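Long-range contact in dihydroneopterin aldolase (PDB 3V9O), which belongs to the dihydroneopterin aldolase family, proteins with a T-fold of antiparallel sheet and helices that assemble as oligomers: residues L106-E119 and C127-D139. Residues are numbered along the deposited sequence; the frame is centred on the assembly and turned at random. Where two conformers were deposited one is given.
Sequences LAHDAVRAVRVSTE and CDAVGVEVFRIKD. With EDO (1,2-ethanediol), chain B.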
ATOM      1  N   LEU A 106      -1.606  -2.662 -22.937  1.00 14.40           N
ATOM      2  CA  LEU A 106      -0.225  -2.836 -23.383  1.00 16.27           C
ATOM      3  C   LEU A 106      -0.092  -2.548 -24.850  1.00 17.11           C
ATOM      4  O   LEU A 106       1.028  -2.319 -25.312  1.00 18.75           O
ATOM      5  CB  LEU A 106       0.238  -4.259 -23.149  1.00 18.00           C
ATOM      6  CG  LEU A 106       0.577  -4.498 -21.698  1.00 20.01           C
ATOM      7  CD1 LEU A 106       0.611  -6.046 -21.489  1.00 27.31           C
ATOM      8  CD2 LEU A 106       1.887  -3.821 -21.259  1.00 22.06           C
ATOM      9  N   ALA A 107      -1.178  -2.544 -25.633  1.00 16.99           N
ATOM     10  CA  ALA A 107      -1.059  -2.458 -27.095  1.00 16.62           C
ATOM     11  C   ALA A 107      -0.931  -1.016 -27.579  1.00 20.33           C
ATOM     12  O   ALA A 107      -1.631  -0.572 -28.488  1.00 24.02           O
ATOM     13  CB  ALA A 107      -2.265  -3.175 -27.771  1.00 20.38           C
ATOM     14  N   HIS A 108      -0.028  -0.245 -26.954  1.00 19.19           N
ATOM     15  CA  HIS A 108       0.146   1.185 -27.225  1.00 19.91           C
ATOM     16  C   HIS A 108       1.638   1.449 -27.126  1.00 21.00           C
ATOM     17  O   HIS A 108       2.307   0.991 -26.179  1.00 22.36           O
ATOM     18  CB  HIS A 108      -0.613   2.060 -26.243  1.00 19.13           C
ATOM     19  CG  HIS A 108      -2.084   1.870 -26.297  1.00 19.64           C
ATOM     20  ND1 HIS A 108      -2.889   2.437 -27.275  1.00 22.84           N
ATOM     21  CD2 HIS A 108      -2.878   1.055 -25.565  1.00 20.73           C
ATOM     22  CE1 HIS A 108      -4.130   1.995 -27.109  1.00 22.76           C
ATOM     23  NE2 HIS A 108      -4.149   1.158 -26.075  1.00 21.82           N
ATOM     24  N   ASP A 109       2.196   2.153 -28.095  1.00 17.24           N
ATOM     25  CA  ASP A 109       3.626   2.404 -28.120  1.00 19.41           C
ATOM     26  C   ASP A 109       4.165   3.090 -26.856  1.00 22.42           C
ATOM     27  O   ASP A 109       5.308   2.869 -26.455  1.00 24.04           O
ATOM     28  CB  ASP A 109       3.958   3.247 -29.317  1.00 19.06           C
ATOM     29  CG  ASP A 109       3.768   2.488 -30.616  1.00 23.98           C
ATOM     30  OD1 ASP A 109       2.668   2.578 -31.133  1.00 23.75           O
ATOM     31  OD2 ASP A 109       4.723   1.876 -31.108  1.00 26.19           O
ATOM     32  N   ALA A 110       3.380   3.985 -26.263  1.00 18.87           N
ATOM     33  CA  ALA A 110       3.922   4.759 -25.145  1.00 19.72           C
ATOM     34  C   ALA A 110       3.633   4.093 -23.810  1.00 18.69           C
ATOM     35  O   ALA A 110       3.894   4.764 -22.777  1.00 21.68           O
ATOM     36  CB  ALA A 110       3.369   6.188 -25.201  1.00 20.93           C
ATOM     37  N   VAL A 111       3.083   2.859 -23.772  1.00 17.39           N
ATOM     38  CA  VAL A 111       2.868   2.154 -22.515  1.00 17.08           C
ATOM     39  C   VAL A 111       4.037   1.183 -22.297  1.00 19.98           C
ATOM     40  O   VAL A 111       4.295   0.280 -23.136  1.00 22.77           O
ATOM     41  CB  VAL A 111       1.518   1.454 -22.541  1.00 17.12           C
ATOM     42  CG1 VAL A 111       1.338   0.556 -21.314  1.00 16.48           C
ATOM     43  CG2 VAL A 111       0.362   2.525 -22.588  1.00 17.86           C
ATOM     44  N   ARG A 112       4.741   1.331 -21.179  1.00 17.20           N
ATOM     45  CA  ARG A 112       5.843   0.470 -20.760  1.00 18.70           C
ATOM     46  C   ARG A 112       5.339  -0.708 -19.947  1.00 19.91           C
ATOM     47  O   ARG A 112       5.880  -1.802 -20.008  1.00 20.12           O
ATOM     48  CB  ARG A 112       6.783   1.293 -19.911  1.00 22.12           C
ATOM     49  CG  ARG A 112       7.849   0.556 -19.095  1.00 31.25           C
ATOM     50  CD  ARG A 112       9.006   0.162 -19.984  1.00 31.83           C
ATOM     51  NE  ARG A 112       9.536   1.235 -20.847  1.00 34.45           N
ATOM     52  CZ  ARG A 112      10.390   2.191 -20.451  1.00 37.21           C
ATOM     53  NH1 ARG A 112      10.834   2.227 -19.192  1.00 37.97           N
ATOM     54  NH2 ARG A 112      10.815   3.105 -21.332  1.00 40.99           N
ATOM     55  N   ALA A 113       4.301  -0.490 -19.107  1.00 15.95           N
ATOM     56  CA  ALA A 113       3.811  -1.541 -18.208  1.00 15.40           C
ATOM     57  C   ALA A 113       2.390  -1.254 -17.784  1.00 14.40           C
ATOM     58  O   ALA A 113       1.974  -0.063 -17.850  1.00 15.21           O
ATOM     59  CB  ALA A 113       4.675  -1.660 -16.954  1.00 18.15           C
ATOM     60  N   VAL A 114       1.691  -2.278 -17.339  1.00 14.49           N
ATOM     61  CA  VAL A 114       0.357  -2.060 -16.795  0.62 14.38           C
ATOM     62  C   VAL A 114       0.105  -2.999 -15.625  1.00 16.57           C
ATOM     63  O   VAL A 114       0.585  -4.152 -15.601  1.00 16.95           O
ATOM     64  CB  VAL A 114      -0.685  -2.149 -17.920  0.62 13.67           C
ATOM     65  CG1 VAL A 114      -0.705  -3.523 -18.516  0.62 16.33           C
ATOM     66  CG2 VAL A 114      -2.090  -1.741 -17.386  0.62 15.37           C
ATOM     67  N   ARG A 115      -0.615  -2.496 -14.619  1.00 14.34           N
ATOM     68  CA  ARG A 115      -1.092  -3.323 -13.510  1.00 14.76           C
ATOM     69  C   ARG A 115      -2.624  -3.249 -13.649  1.00 13.12           C
ATOM     70  O   ARG A 115      -3.172  -2.115 -13.725  1.00 15.66           O
ATOM     71  CB  ARG A 115      -0.652  -2.803 -12.150  1.00 15.76           C
ATOM     72  CG  ARG A 115      -1.109  -3.780 -10.994  1.00 17.60           C
ATOM     73  CD  ARG A 115      -0.742  -3.239  -9.606  1.00 27.08           C
ATOM     74  NE  ARG A 115      -1.566  -2.044  -9.295  1.00 31.90           N
ATOM     75  CZ  ARG A 115      -2.827  -2.033  -8.786  1.00 37.40           C
ATOM     76  NH1 ARG A 115      -3.517  -3.148  -8.501  1.00 38.03           N
ATOM     77  NH2 ARG A 115      -3.424  -0.855  -8.571  1.00 37.62           N
ATOM     78  N   VAL A 116      -3.329  -4.367 -13.632  1.00 13.05           N
ATOM     79  CA  VAL A 116      -4.795  -4.406 -13.646  1.00 12.42           C
ATOM     80  C   VAL A 116      -5.254  -5.382 -12.586  1.00 12.77           C
ATOM     81  O   VAL A 116      -4.710  -6.473 -12.446  1.00 13.17           O
ATOM     82  CB  VAL A 116      -5.346  -4.920 -14.957  1.00 13.22           C
ATOM     83  CG1 VAL A 116      -6.907  -4.878 -14.926  1.00 14.61           C
ATOM     84  CG2 VAL A 116      -4.801  -4.101 -16.124  1.00 16.50           C
ATOM     85  N   SER A 117      -6.213  -4.948 -11.770  1.00 11.78           N
ATOM     86  CA  SER A 117      -6.920  -5.856 -10.868  1.00 13.18           C
ATOM     87  C   SER A 117      -8.411  -5.766 -11.159  1.00 11.16           C
ATOM     88  O   SER A 117      -8.968  -4.688 -11.443  1.00 12.67           O
ATOM     89  CB  SER A 117      -6.623  -5.615  -9.372  1.00 13.03           C
ATOM     90  OG  SER A 117      -7.118  -4.349  -8.958  1.00 14.30           O
ATOM     91  N   THR A 118      -9.059  -6.907 -11.039  1.00 12.14           N
ATOM     92  CA  THR A 118     -10.527  -6.990 -10.967  1.00 12.32           C
ATOM     93  C   THR A 118     -10.897  -7.625  -9.648  1.00 13.18           C
ATOM     94  O   THR A 118     -10.120  -8.408  -9.096  1.00 13.18           O
ATOM     95  CB  THR A 118     -11.139  -7.832 -12.143  1.00 13.17           C
ATOM     96  OG1 THR A 118     -10.625  -9.168 -12.050  1.00 15.50           O
ATOM     97  CG2 THR A 118     -10.687  -7.247 -13.534  1.00 14.15           C
ATOM     98  N   GLU A 119     -12.075  -7.266  -9.111  1.00 12.66           N
ATOM     99  CA  GLU A 119     -12.529  -7.944  -7.886  1.00 12.24           C
ATOM    100  C   GLU A 119     -14.021  -7.906  -7.861  1.00 12.57           C
ATOM    101  O   GLU A 119     -14.696  -7.048  -8.424  1.00 12.77           O
ATOM    102  CB  GLU A 119     -11.881  -7.301  -6.650  1.00 12.04           C
ATOM    103  CG  GLU A 119     -12.396  -5.874  -6.383  1.00 13.55           C
ATOM    104  CD  GLU A 119     -11.581  -5.095  -5.391  1.00 18.12           C
ATOM    105  OE1 GLU A 119     -10.349  -5.224  -5.409  1.00 19.31           O
ATOM    106  OE2 GLU A 119     -12.165  -4.239  -4.681  1.00 19.83           O
ATOM    107  N   CYS A 127     -16.565 -11.468   3.353  1.00 13.61           N
ATOM    108  CA  CYS A 127     -15.322 -10.903   2.833  1.00 13.23           C
ATOM    109  C   CYS A 127     -15.606  -9.615   2.111  1.00 15.91           C
ATOM    110  O   CYS A 127     -16.697  -9.476   1.470  1.00 18.31           O
ATOM    111  CB  CYS A 127     -14.655 -11.851   1.843  1.00 14.48           C
ATOM    112  SG  CYS A 127     -14.260 -13.504   2.456  1.00 15.26           S
ATOM    113  N   ASP A 128     -14.685  -8.669   2.132  1.00 12.94           N
ATOM    114  CA  ASP A 128     -14.869  -7.422   1.387  1.00 13.42           C
ATOM    115  C   ASP A 128     -14.765  -7.656  -0.119  1.00 13.63           C
ATOM    116  O   ASP A 128     -15.450  -6.958  -0.894  1.00 16.21           O
ATOM    117  CB  ASP A 128     -13.891  -6.333   1.807  1.00 14.98           C
ATOM    118  CG  ASP A 128     -14.261  -5.686   3.118  1.00 17.08           C
ATOM    119  OD1 ASP A 128     -15.303  -6.016   3.739  1.00 19.70           O
ATOM    120  OD2 ASP A 128     -13.462  -4.834   3.586  1.00 20.63           O
ATOM    121  N   ALA A 129     -13.860  -8.522  -0.572  1.00 12.15           N
ATOM    122  CA  ALA A 129     -13.722  -8.805  -2.021  1.00 11.92           C
ATOM    123  C   ALA A 129     -12.869 -10.009  -2.289  1.00 12.06           C
ATOM    124  O   ALA A 129     -12.070 -10.392  -1.397  1.00 13.09           O
ATOM    125  CB  ALA A 129     -13.084  -7.598  -2.736  1.00 15.06           C
ATOM    126  N   VAL A 130     -13.000 -10.605  -3.459  1.00 11.32           N
ATOM    127  CA  VAL A 130     -12.005 -11.554  -3.942  1.00 11.64           C
ATOM    128  C   VAL A 130     -11.669 -11.080  -5.354  1.00 11.71           C
ATOM    129  O   VAL A 130     -12.573 -10.719  -6.119  1.00 12.95           O
ATOM    130  CB  VAL A 130     -12.562 -13.025  -3.905  1.00 11.63           C
ATOM    131  CG1 VAL A 130     -13.706 -13.232  -4.888  1.00 14.61           C
ATOM    132  CG2 VAL A 130     -11.436 -14.050  -4.148  1.00 14.12           C
ATOM    133  N   GLY A 131     -10.392 -11.142  -5.676  1.00 11.51           N
ATOM    134  CA  GLY A 131      -9.944 -10.576  -6.946  1.00 12.39           C
ATOM    135  C   GLY A 131      -8.713 -11.232  -7.484  1.00 11.58           C
ATOM    136  O   GLY A 131      -8.113 -12.157  -6.950  1.00 12.30           O
ATOM    137  N   VAL A 132      -8.374 -10.722  -8.684  1.00 12.34           N
ATOM    138  CA  VAL A 132      -7.255 -11.181  -9.510  1.00 11.81           C
ATOM    139  C   VAL A 132      -6.447  -9.979  -9.975  1.00 11.91           C
ATOM    140  O   VAL A 132      -7.053  -8.966 -10.396  1.00 13.39           O
ATOM    141  CB  VAL A 132      -7.764 -11.969 -10.748  1.00 15.33           C
ATOM    142  CG1 VAL A 132      -6.573 -12.327 -11.725  1.00 19.26           C
ATOM    143  CG2 VAL A 132      -8.569 -13.200 -10.254  1.00 15.00           C
ATOM    144  N   GLU A 133      -5.123 -10.076  -9.958  1.00 13.80           N
ATOM    145  CA  GLU A 133      -4.279  -8.950 -10.413  1.00 13.65           C
ATOM    146  C   GLU A 133      -3.169  -9.484 -11.281  1.00 13.64           C
ATOM    147  O   GLU A 133      -2.565 -10.537 -10.995  1.00 13.74           O
ATOM    148  CB  GLU A 133      -3.705  -8.237  -9.204  1.00 14.66           C
ATOM    149  CG  GLU A 133      -2.745  -7.057  -9.582  1.00 16.08           C
ATOM    150  CD  GLU A 133      -2.153  -6.467  -8.368  1.00 22.06           C
ATOM    151  OE1 GLU A 133      -1.247  -7.095  -7.832  1.00 26.40           O
ATOM    152  OE2 GLU A 133      -2.655  -5.423  -7.898  1.00 27.55           O
ATOM    153  N   VAL A 134      -2.867  -8.729 -12.339  1.00 14.70           N
ATOM    154  CA  VAL A 134      -1.670  -8.964 -13.137  1.00 14.77           C
ATOM    155  C   VAL A 134      -0.829  -7.713 -13.248  1.00 13.84           C
ATOM    156  O   VAL A 134      -1.369  -6.592 -13.148  1.00 14.86           O
ATOM    157  CB  VAL A 134      -1.940  -9.460 -14.551  1.00 17.03           C
ATOM    158  CG1 VAL A 134      -2.731 -10.803 -14.475  1.00 19.21           C
ATOM    159  CG2 VAL A 134      -2.698  -8.489 -15.368  1.00 18.18           C
ATOM    160  N   PHE A 135       0.455  -7.865 -13.467  1.00 15.97           N
ATOM    161  CA  PHE A 135       1.393  -6.737 -13.665  1.00 17.35           C
ATOM    162  C   PHE A 135       2.342  -7.168 -14.760  1.00 19.38           C
ATOM    163  O   PHE A 135       3.118  -8.111 -14.576  1.00 23.79           O
ATOM    164  CB  PHE A 135       2.144  -6.445 -12.345  1.00 20.46           C
ATOM    165  CG  PHE A 135       2.685  -5.017 -12.183  1.00 29.18           C
ATOM    166  CD1 PHE A 135       3.071  -4.251 -13.255  1.00 23.91           C
ATOM    167  CD2 PHE A 135       2.776  -4.451 -10.906  1.00 34.50           C
ATOM    168  CE1 PHE A 135       3.664  -2.960 -13.067  1.00 26.71           C
ATOM    169  CE2 PHE A 135       3.289  -3.141 -10.705  1.00 35.35           C
ATOM    170  CZ  PHE A 135       3.724  -2.402 -11.806  1.00 32.94           C
ATOM    171  N   ARG A 136       2.216  -6.531 -15.890  1.00 16.89           N
ATOM    172  CA  ARG A 136       2.962  -6.876 -17.095  0.51 20.63           C
ATOM    173  C   ARG A 136       3.885  -5.730 -17.488  1.00 19.50           C
ATOM    174  O   ARG A 136       3.441  -4.595 -17.624  1.00 17.69           O
ATOM    175  CB  ARG A 136       1.981  -7.146 -18.242  0.51 19.76           C
ATOM    176  CG  ARG A 136       1.090  -8.412 -18.100  0.51 28.70           C
ATOM    177  CD  ARG A 136       1.897  -9.719 -18.157  0.51 33.77           C
ATOM    178  NE  ARG A 136       2.441  -9.998 -16.838  0.51 37.89           N
ATOM    179  CZ  ARG A 136       3.549 -10.686 -16.576  0.51 35.16           C
ATOM    180  NH1 ARG A 136       4.288 -11.212 -17.548  0.51 35.19           N
ATOM    181  NH2 ARG A 136       3.917 -10.833 -15.316  0.51 35.75           N
ATOM    182  N   ILE A 137       5.156  -6.036 -17.719  1.00 22.98           N
ATOM    183  CA  ILE A 137       6.124  -5.022 -18.145  1.00 23.69           C
ATOM    184  C   ILE A 137       6.691  -5.417 -19.473  1.00 26.14           C
ATOM    185  O   ILE A 137       7.101  -6.574 -19.659  1.00 31.40           O
ATOM    186  CB  ILE A 137       7.286  -4.860 -17.111  1.00 28.42           C
ATOM    187  CG1 ILE A 137       6.719  -4.475 -15.724  1.00 32.02           C
ATOM    188  CG2 ILE A 137       8.306  -3.860 -17.621  1.00 28.99           C
ATOM    189  CD1 ILE A 137       7.810  -4.210 -14.678  1.00 39.56           C
ATOM    190  N   LYS A 138       6.756  -4.487 -20.426  1.00 23.81           N
ATOM    191  CA  LYS A 138       7.407  -4.819 -21.683  1.00 26.68           C
ATOM    192  C   LYS A 138       8.927  -4.992 -21.539  1.00 31.33           C
ATOM    193  O   LYS A 138       9.568  -4.195 -20.858  1.00 36.16           O
ATOM    194  CB  LYS A 138       7.163  -3.701 -22.683  1.00 30.77           C
ATOM    195  CG  LYS A 138       5.753  -3.641 -23.078  1.00 28.64           C
ATOM    196  CD  LYS A 138       5.590  -2.636 -24.210  1.00 29.47           C
ATOM    197  CE  LYS A 138       4.079  -2.552 -24.472  1.00 25.17           C
ATOM    198  NZ  LYS A 138       3.730  -1.404 -25.274  1.00 24.22           N
ATOM    199  N   ASP A 139       9.489  -6.007 -22.196  1.00 38.28           N
ATOM    200  CA  ASP A 139      10.937  -6.248 -22.193  1.00 47.03           C
ATOM    201  C   ASP A 139      11.731  -5.135 -22.901  1.00 50.57           C
ATOM    202  O   ASP A 139      11.167  -4.337 -23.664  1.00 45.92           O
ATOM    203  CB  ASP A 139      11.247  -7.595 -22.864  1.00 55.32           C
TER
HETATM  204  C1  EDO B 140       8.144   3.024 -24.684  1.00 39.27           C
HETATM  205  O1  EDO B 140       9.487   3.117 -24.171  1.00 41.53           O
HETATM  206  C2  EDO B 140       7.365   2.028 -23.834  1.00 32.81           C
HETATM  207  O2  EDO B 140       8.106   0.821 -23.527  1.00 38.07           O
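R115 and F135 face each other as a non-hydrogen-bonded pair in the antiparallel beta hairpin of strands 113-119 and 129-137, the last two strands of the four-stranded T-fold sheet. R115 CB sits over the middle of the F135 ring, 4.0 Å from its centroid and nearly on the ring normal, which identifies a CH-pi contact. With CG anti to the backbone N (chi1 -176°), the R115 chain stays straight past the ring and bends at chi3, bringing NH1 2.5 Å from E133 OE2. This very short salt bridge is imperfectly aligned: its N-H...O angle is 142°, NH1 meets OE2 from the anti side and out of the carboxylate plane, and the guanidinium and carboxylate planes stand 75° apart. Each group has a second partner, since R115 NE pairs with D54 on strand 47-58 and E133 OE1 with R24 of the second subunit, whose strand continues the sheet. Beside the ring, A113 CB lies at the edge of F135 and packs on I137 CG1 at 3.7 Å. On the opposite face of the sheet V116, V132 and V134 point at helix 94-106, where they meet C98, Q94, and D99 and A102. Backbone bonds pair V114 with R136, V116 with V134 and T118 with V132. Beyond them the extended K138 side chain runs alongside L106 in the opposite direction and joins the residue just beyond strand 129-137 to the link between helix 94-106 and strand 113-119: its NZ donates to L106 O at 2.9 Å and V111 O at 2.8 Å, both in the carbonyl plane.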